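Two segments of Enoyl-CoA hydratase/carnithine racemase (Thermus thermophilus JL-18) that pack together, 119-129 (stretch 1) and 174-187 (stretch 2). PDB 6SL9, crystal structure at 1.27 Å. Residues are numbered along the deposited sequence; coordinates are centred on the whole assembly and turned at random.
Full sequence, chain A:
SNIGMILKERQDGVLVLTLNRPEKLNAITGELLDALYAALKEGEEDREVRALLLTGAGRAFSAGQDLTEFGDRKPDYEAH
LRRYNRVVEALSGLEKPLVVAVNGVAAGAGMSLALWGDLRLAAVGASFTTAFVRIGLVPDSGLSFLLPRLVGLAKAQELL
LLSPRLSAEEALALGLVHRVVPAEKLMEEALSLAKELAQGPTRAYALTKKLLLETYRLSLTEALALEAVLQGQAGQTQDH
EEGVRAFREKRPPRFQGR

Stretch 1 119-129: LRLAAVGASFT
Stretch 2, residues 174-187: LGLVHRVVPAEKLM

The apolar centre lies on both faces of a short parallel pairing between strand 119-123 and strand 179-181, whose axes approach to 4.8 Å at a crossing angle of -30°. On the face carrying A122 and V180, A122 CB lies 3.9 Å from V177 CG1, and F128 (m, chi2 80°) brings CZ to 3.5 Å from the same V177 CG1; V177 is m. F128 CB also meets L176 CD1 at 4.2 Å, with L176 in mt. On the face of L121, A123, R179 and V181, L186 (tp) points toward stretch 1, placing CD1 3.8 Å from L121 CB and CD2 4.0 Å from A123 CB. The small A123 side chain allows close approach: its CB is 3.8 Å from A183 CA.

Register is L121-R179, A122-V180 and A123-V181, with CA-CA distances of 4.8, 4.9 and 5.1 Å. Extended backbones (A122 phi/psi -128/145, V180 -117/133) support the ladder: A122 N donates to R179 O (3.0 Å), V181 N to A122 O (2.9 Å) and V124 N to V181 O (2.9 Å). Beyond it, a type II turn from A123 to A126 closes with A126 N to A123 O at 2.9 Å; G125 at 102/-22 suits its positive phi. V124 (t) packs CG2 3.7 Å from V180 CG1 (t).

At the other end the contact becomes polar. H178 (m, chi2 105°) accepts from R120 N through ND1 at 3.0 Å, while H178 N donates to R120 O at 2.7 Å. L119 (mt) covers the imidazole face, CD2 4.0 Å from its centroid. R120 (m, t, m, chi4 -79°) points toward stretch 2, and its buried guanidinium finds carbonyls at its edge: NE donates to L176 O (2.8 Å), NH2 to G175 O (3.0 Å). G175, at 92/5, ends the preceding helix in a Schellman motif.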

ATOM      1  N   LEU A 119      -7.190  15.961   2.720  1.00 11.06           N
ATOM      2  CA  LEU A 119      -8.120  15.930   1.588  1.00 10.46           C
ATOM      3  C   LEU A 119      -7.599  16.898   0.552  1.00 10.08           C
ATOM      4  O   LEU A 119      -7.209  18.027   0.894  1.00 11.84           O
ATOM      5  CB  LEU A 119      -9.551  16.265   2.019  1.00 13.05           C
ATOM      6  CG  LEU A 119     -10.151  15.205   2.957  1.00 19.10           C
ATOM      7  CD1 LEU A 119     -11.440  15.608   3.567  1.00 30.20           C
ATOM      8  CD2 LEU A 119     -10.331  13.888   2.250  1.00 18.73           C
ATOM      9  N   ARG A 120      -7.555  16.437  -0.694  1.00 10.54           N
ATOM     10  CA  ARG A 120      -6.849  17.171  -1.758  1.00 10.18           C
ATOM     11  C   ARG A 120      -7.764  17.328  -2.962  1.00 10.04           C
ATOM     12  O   ARG A 120      -8.353  16.357  -3.439  1.00 11.40           O
ATOM     13  CB  ARG A 120      -5.602  16.371  -2.114  1.00  9.93           C
ATOM     14  CG  ARG A 120      -4.640  16.207  -0.953  1.00 11.26           C
ATOM     15  CD  ARG A 120      -3.418  15.361  -1.243  1.00 10.50           C
ATOM     16  NE  ARG A 120      -3.766  14.013  -1.672  1.00 10.94           N
ATOM     17  CZ  ARG A 120      -4.128  13.037  -0.845  1.00 11.10           C
ATOM     18  NH1 ARG A 120      -4.073  13.212   0.469  1.00 11.95           N
ATOM     19  NH2 ARG A 120      -4.457  11.844  -1.347  1.00 12.39           N
ATOM     20  N   LEU A 121      -7.853  18.550  -3.468  1.00 10.62           N
ATOM     21  CA  LEU A 121      -8.631  18.886  -4.671  1.00 10.78           C
ATOM     22  C   LEU A 121      -7.686  19.492  -5.686  1.00 11.34           C
ATOM     23  O   LEU A 121      -6.701  20.152  -5.322  1.00 13.50           O
ATOM     24  CB  LEU A 121      -9.716  19.927  -4.357  1.00 12.99           C
ATOM     25  CG  LEU A 121     -10.812  19.549  -3.391  1.00 15.78           C
ATOM     26  CD1 LEU A 121     -10.330  19.724  -1.973  1.00 21.00           C
ATOM     27  CD2 LEU A 121     -12.027  20.413  -3.580  1.00 18.59           C
ATOM     28  N   ALA A 122      -7.985  19.279  -6.957  1.00 11.86           N
ATOM     29  CA  ALA A 122      -7.220  19.908  -8.031  1.00 11.85           C
ATOM     30  C   ALA A 122      -8.163  20.619  -8.983  1.00 11.92           C
ATOM     31  O   ALA A 122      -9.289  20.116  -9.271  1.00 13.99           O
ATOM     32  CB  ALA A 122      -6.471  18.867  -8.817  1.00 14.18           C
ATOM     33  N   ALA A 123      -7.716  21.746  -9.531  1.00 12.67           N
ATOM     34  CA  ALA A 123      -8.365  22.384 -10.670  1.00 13.67           C
ATOM     35  C   ALA A 123      -8.152  21.546 -11.906  1.00 13.90           C
ATOM     36  O   ALA A 123      -7.061  21.037 -12.129  1.00 14.40           O
ATOM     37  CB  ALA A 123      -7.784  23.749 -10.918  1.00 14.28           C
ATOM     38  N   VAL A 124      -9.132  21.597 -12.781  1.00 14.42           N
ATOM     39  CA  VAL A 124      -8.927  21.193 -14.181  1.00 16.76           C
ATOM     40  C   VAL A 124      -7.764  22.074 -14.666  1.00 18.54           C
ATOM     41  O   VAL A 124      -7.831  23.331 -14.517  1.00 20.06           O
ATOM     42  CB  VAL A 124     -10.229  21.418 -14.980  1.00 18.45           C
ATOM     43  CG1 VAL A 124      -9.957  21.274 -16.462  1.00 21.95           C
ATOM     44  CG2 VAL A 124     -11.373  20.507 -14.552  1.00 20.95           C
ATOM     45  N   GLY A 125      -6.785  21.467 -15.274  1.00 19.86           N
ATOM     46  CA  GLY A 125      -5.618  22.188 -15.771  1.00 17.05           C
ATOM     47  C   GLY A 125      -4.436  22.042 -14.885  1.00 15.30           C
ATOM     48  O   GLY A 125      -3.348  22.348 -15.357  1.00 17.72           O
ATOM     49  N   ALA A 126      -4.642  21.702 -13.604  1.00 14.41           N
ATOM     50  CA  ALA A 126      -3.498  21.523 -12.699  1.00 13.87           C
ATOM     51  C   ALA A 126      -2.711  20.293 -13.150  1.00 13.41           C
ATOM     52  O   ALA A 126      -3.232  19.464 -13.882  1.00 14.98           O
ATOM     53  CB  ALA A 126      -3.947  21.395 -11.264  1.00 15.88           C
ATOM     54  N   SER A 127      -1.522  20.093 -12.606  1.00 13.11           N
ATOM     55  CA  SER A 127      -0.692  18.949 -13.005  1.00 14.04           C
ATOM     56  C   SER A 127       0.240  18.612 -11.879  1.00 11.20           C
ATOM     57  O   SER A 127       0.532  19.430 -11.027  1.00 13.30           O
ATOM     58  CB  SER A 127      -0.005  19.249 -14.283  1.00 16.18           C
ATOM     59  OG  SER A 127       0.857  20.341 -14.156  1.00 16.41           O
ATOM     60  N   PHE A 128       0.714  17.375 -11.930  1.00 12.23           N
ATOM     61  CA  PHE A 128       1.656  16.858 -10.931  1.00 11.59           C
ATOM     62  C   PHE A 128       2.836  16.221 -11.645  1.00 11.52           C
ATOM     63  O   PHE A 128       2.629  15.354 -12.523  1.00 14.65           O
ATOM     64  CB  PHE A 128       0.989  15.775 -10.061  1.00 12.25           C
ATOM     65  CG  PHE A 128      -0.168  16.284  -9.245  1.00 14.68           C
ATOM     66  CD1 PHE A 128      -1.419  16.463  -9.814  1.00 17.41           C
ATOM     67  CD2 PHE A 128       0.024  16.630  -7.921  1.00 16.06           C
ATOM     68  CE1 PHE A 128      -2.451  17.003  -9.066  1.00 17.92           C
ATOM     69  CE2 PHE A 128      -1.034  17.121  -7.164  1.00 16.99           C
ATOM     70  CZ  PHE A 128      -2.259  17.295  -7.751  1.00 17.71           C
ATOM     71  N   THR A 129       4.044  16.595 -11.266  1.00 10.31           N
ATOM     72  CA  THR A 129       5.254  15.996 -11.882  1.00 11.27           C
ATOM     73  C   THR A 129       6.269  15.774 -10.745  1.00 10.79           C
ATOM     74  O   THR A 129       6.585  16.719 -10.043  1.00 11.81           O
ATOM     75  CB  THR A 129       5.783  16.906 -12.996  1.00 15.68           C
ATOM     76  OG1 THR A 129       4.788  17.336 -13.934  1.00 18.64           O
ATOM     77  CG2 THR A 129       6.848  16.095 -13.697  1.00 16.91           C
ATOM     78  N   LEU A 174      -5.344   8.060  -9.762  1.00 16.88           N
ATOM     79  CA  LEU A 174      -4.269   7.425  -8.966  1.00 17.87           C
ATOM     80  C   LEU A 174      -4.473   7.598  -7.464  1.00 19.85           C
ATOM     81  O   LEU A 174      -3.773   6.839  -6.724  1.00 21.68           O
ATOM     82  CB  LEU A 174      -2.933   8.061  -9.369  1.00 18.40           C
ATOM     83  CG  LEU A 174      -2.479   7.780 -10.796  1.00 21.06           C
ATOM     84  CD1 LEU A 174      -1.089   8.311 -10.998  1.00 30.39           C
ATOM     85  CD2 LEU A 174      -2.544   6.280 -11.136  1.00 29.57           C
ATOM     86  N   GLY A 175      -5.314   8.539  -7.019  1.00 19.07           N
ATOM     87  CA  GLY A 175      -5.381   8.920  -5.587  1.00 19.05           C
ATOM     88  C   GLY A 175      -4.479  10.079  -5.205  1.00 16.80           C
ATOM     89  O   GLY A 175      -4.473  10.468  -4.017  1.00 19.51           O
ATOM     90  N   LEU A 176      -3.794  10.725  -6.123  1.00 13.29           N
ATOM     91  CA  LEU A 176      -3.053  11.964  -5.759  1.00 13.53           C
ATOM     92  C   LEU A 176      -4.018  13.051  -5.305  1.00 13.62           C
ATOM     93  O   LEU A 176      -3.645  13.869  -4.422  1.00 14.26           O
ATOM     94  CB  LEU A 176      -2.232  12.438  -6.940  1.00 13.83           C
ATOM     95  CG  LEU A 176      -1.103  11.503  -7.353  1.00 14.20           C
ATOM     96  CD1 LEU A 176      -0.389  12.050  -8.562  1.00 16.22           C
ATOM     97  CD2 LEU A 176      -0.120  11.197  -6.236  1.00 18.28           C
ATOM     98  N   VAL A 177      -5.216  13.086  -5.871  1.00 12.48           N
ATOM     99  CA  VAL A 177      -6.269  13.996  -5.336  1.00 11.90           C
ATOM    100  C   VAL A 177      -7.551  13.212  -5.152  1.00 12.00           C
ATOM    101  O   VAL A 177      -7.700  12.126  -5.756  1.00 14.68           O
ATOM    102  CB  VAL A 177      -6.478  15.234  -6.217  1.00 13.15           C
ATOM    103  CG1 VAL A 177      -5.238  16.112  -6.273  1.00 15.06           C
ATOM    104  CG2 VAL A 177      -6.996  14.844  -7.568  1.00 13.24           C
ATOM    105  N   HIS A 178      -8.452  13.772  -4.354  1.00 12.88           N
ATOM    106  CA  HIS A 178      -9.790  13.201  -4.074  1.00 12.57           C
ATOM    107  C   HIS A 178     -10.885  13.749  -4.996  1.00 13.15           C
ATOM    108  O   HIS A 178     -11.900  13.099  -5.120  1.00 15.46           O
ATOM    109  CB  HIS A 178     -10.147  13.426  -2.609  1.00 11.98           C
ATOM    110  CG  HIS A 178      -9.183  12.773  -1.653  1.00 11.95           C
ATOM    111  ND1 HIS A 178      -8.267  13.516  -0.956  1.00 11.77           N
ATOM    112  CD2 HIS A 178      -9.042  11.473  -1.289  1.00 15.15           C
ATOM    113  CE1 HIS A 178      -7.620  12.653  -0.171  1.00 13.37           C
ATOM    114  NE2 HIS A 178      -8.035  11.395  -0.390  1.00 14.44           N
ATOM    115  N   ARG A 179     -10.688  14.936  -5.546  1.00 13.65           N
ATOM    116  CA  ARG A 179     -11.705  15.612  -6.365  1.00 13.91           C
ATOM    117  C   ARG A 179     -11.010  16.517  -7.379  1.00 13.04           C
ATOM    118  O   ARG A 179      -9.991  17.106  -7.050  1.00 14.34           O
ATOM    119  CB  ARG A 179     -12.649  16.457  -5.509  1.00 18.86           C
ATOM    120  CG  ARG A 179     -13.932  16.852  -6.226  1.00 23.57           C
ATOM    121  CD  ARG A 179     -15.126  17.381  -5.458  1.00 36.27           C
ATOM    122  NE  ARG A 179     -15.133  17.373  -4.008  1.00 33.95           N
ATOM    123  CZ  ARG A 179     -15.657  18.377  -3.272  1.00 34.94           C
ATOM    124  NH1 ARG A 179     -15.667  18.303  -1.948  1.00 33.77           N
ATOM    125  NH2 ARG A 179     -16.093  19.485  -3.859  1.00 40.71           N
ATOM    126  N   VAL A 180     -11.611  16.632  -8.555  1.00 14.06           N
ATOM    127  CA  VAL A 180     -11.241  17.590  -9.630  1.00 13.06           C
ATOM    128  C   VAL A 180     -12.416  18.527  -9.851  1.00 13.81           C
ATOM    129  O   VAL A 180     -13.530  18.025  -9.982  1.00 18.43           O
ATOM    130  CB  VAL A 180     -10.795  16.873 -10.909  1.00 15.14           C
ATOM    131  CG1 VAL A 180     -10.565  17.834 -12.067  1.00 16.65           C
ATOM    132  CG2 VAL A 180      -9.572  16.025 -10.620  1.00 16.78           C
ATOM    133  N   VAL A 181     -12.145  19.824  -9.917  1.00 14.86           N
ATOM    134  CA  VAL A 181     -13.201  20.820 -10.125  1.00 17.68           C
ATOM    135  C   VAL A 181     -12.708  21.880 -11.077  1.00 15.76           C
ATOM    136  O   VAL A 181     -11.501  22.070 -11.224  1.00 15.49           O
ATOM    137  CB  VAL A 181     -13.702  21.409  -8.823  1.00 26.72           C
ATOM    138  CG1 VAL A 181     -14.125  20.337  -7.845  1.00 30.21           C
ATOM    139  CG2 VAL A 181     -12.619  22.227  -8.278  1.00 22.85           C
ATOM    140  N   PRO A 182     -13.643  22.537 -11.796  1.00 18.72           N
ATOM    141  CA  PRO A 182     -13.232  23.598 -12.709  1.00 18.53           C
ATOM    142  C   PRO A 182     -12.396  24.650 -11.954  1.00 17.30           C
ATOM    143  O   PRO A 182     -12.638  24.930 -10.756  1.00 17.29           O
ATOM    144  CB  PRO A 182     -14.554  24.183 -13.181  1.00 20.48           C
ATOM    145  CG  PRO A 182     -15.559  23.103 -12.957  1.00 21.39           C
ATOM    146  CD  PRO A 182     -15.092  22.303 -11.773  1.00 21.09           C
ATOM    147  N   ALA A 183     -11.420  25.248 -12.642  1.00 17.15           N
ATOM    148  CA  ALA A 183     -10.469  26.208 -12.032  1.00 18.22           C
ATOM    149  C   ALA A 183     -11.240  27.325 -11.329  1.00 17.58           C
ATOM    150  O   ALA A 183     -10.847  27.704 -10.248  1.00 18.44           O
ATOM    151  CB  ALA A 183      -9.580  26.774 -13.096  1.00 19.09           C
ATOM    152  N   GLU A 184     -12.309  27.847 -11.934  1.00 18.91           N
ATOM    153  CA  GLU A 184     -13.038  29.018 -11.365  1.00 20.10           C
ATOM    154  C   GLU A 184     -13.790  28.636 -10.082  1.00 19.09           C
ATOM    155  O   GLU A 184     -14.204  29.527  -9.359  1.00 22.81           O
ATOM    156  CB  GLU A 184     -13.963  29.600 -12.418  1.00 24.91           C
ATOM    157  CG  GLU A 184     -15.111  28.661 -12.721  1.00 33.31           C
ATOM    158  CD  GLU A 184     -15.540  28.457 -14.155  1.00 53.07           C
ATOM    159  OE1 GLU A 184     -15.630  29.494 -14.913  1.00 72.22           O
ATOM    160  OE2 GLU A 184     -15.831  27.244 -14.506  1.00 47.90           O
ATOM    161  N   LYS A 185     -13.978  27.342  -9.805  1.00 16.55           N
ATOM    162  CA  LYS A 185     -14.743  26.833  -8.637  1.00 18.66           C
ATOM    163  C   LYS A 185     -13.842  26.186  -7.581  1.00 15.84           C
ATOM    164  O   LYS A 185     -14.324  25.823  -6.503  1.00 16.50           O
ATOM    165  CB  LYS A 185     -15.764  25.824  -9.138  1.00 21.69           C
ATOM    166  CG  LYS A 185     -16.854  26.424 -10.028  1.00 26.58           C
ATOM    167  CD  LYS A 185     -17.780  27.339  -9.289  1.00 36.68           C
ATOM    168  CE  LYS A 185     -19.100  27.492 -10.015  1.00 47.24           C
ATOM    169  NZ  LYS A 185     -19.444  28.919 -10.189  1.00 56.60           N
ATOM    170  N   LEU A 186     -12.547  26.050  -7.849  1.00 15.48           N
ATOM    171  CA  LEU A 186     -11.670  25.273  -6.947  1.00 13.49           C
ATOM    172  C   LEU A 186     -11.703  25.897  -5.556  1.00 13.73           C
ATOM    173  O   LEU A 186     -11.868  25.131  -4.600  1.00 14.33           O
ATOM    174  CB  LEU A 186     -10.252  25.234  -7.513  1.00 13.52           C
ATOM    175  CG  LEU A 186      -9.227  24.632  -6.541  1.00 14.16           C
ATOM    176  CD1 LEU A 186      -9.483  23.162  -6.291  1.00 15.42           C
ATOM    177  CD2 LEU A 186      -7.816  24.800  -7.035  1.00 14.15           C
ATOM    178  N   MET A 187     -11.459  27.186  -5.411  1.00 14.55           N
ATOM    179  CA  MET A 187     -11.375  27.766  -4.055  1.00 15.39           C
ATOM    180  C   MET A 187     -12.731  27.712  -3.343  1.00 14.24           C
ATOM    181  O   MET A 187     -12.759  27.380  -2.154  1.00 16.17           O
ATOM    182  CB  MET A 187     -10.768  29.169  -4.068  1.00 17.58           C
ATOM    183  CG  MET A 187      -9.262  29.130  -4.359  1.00 19.90           C
ATOM    184  SD  MET A 187      -8.339  28.154  -3.140  1.00 24.45           S
ATOM    185  CE  MET A 187      -8.560  29.223  -1.708  1.00 25.77           C
TER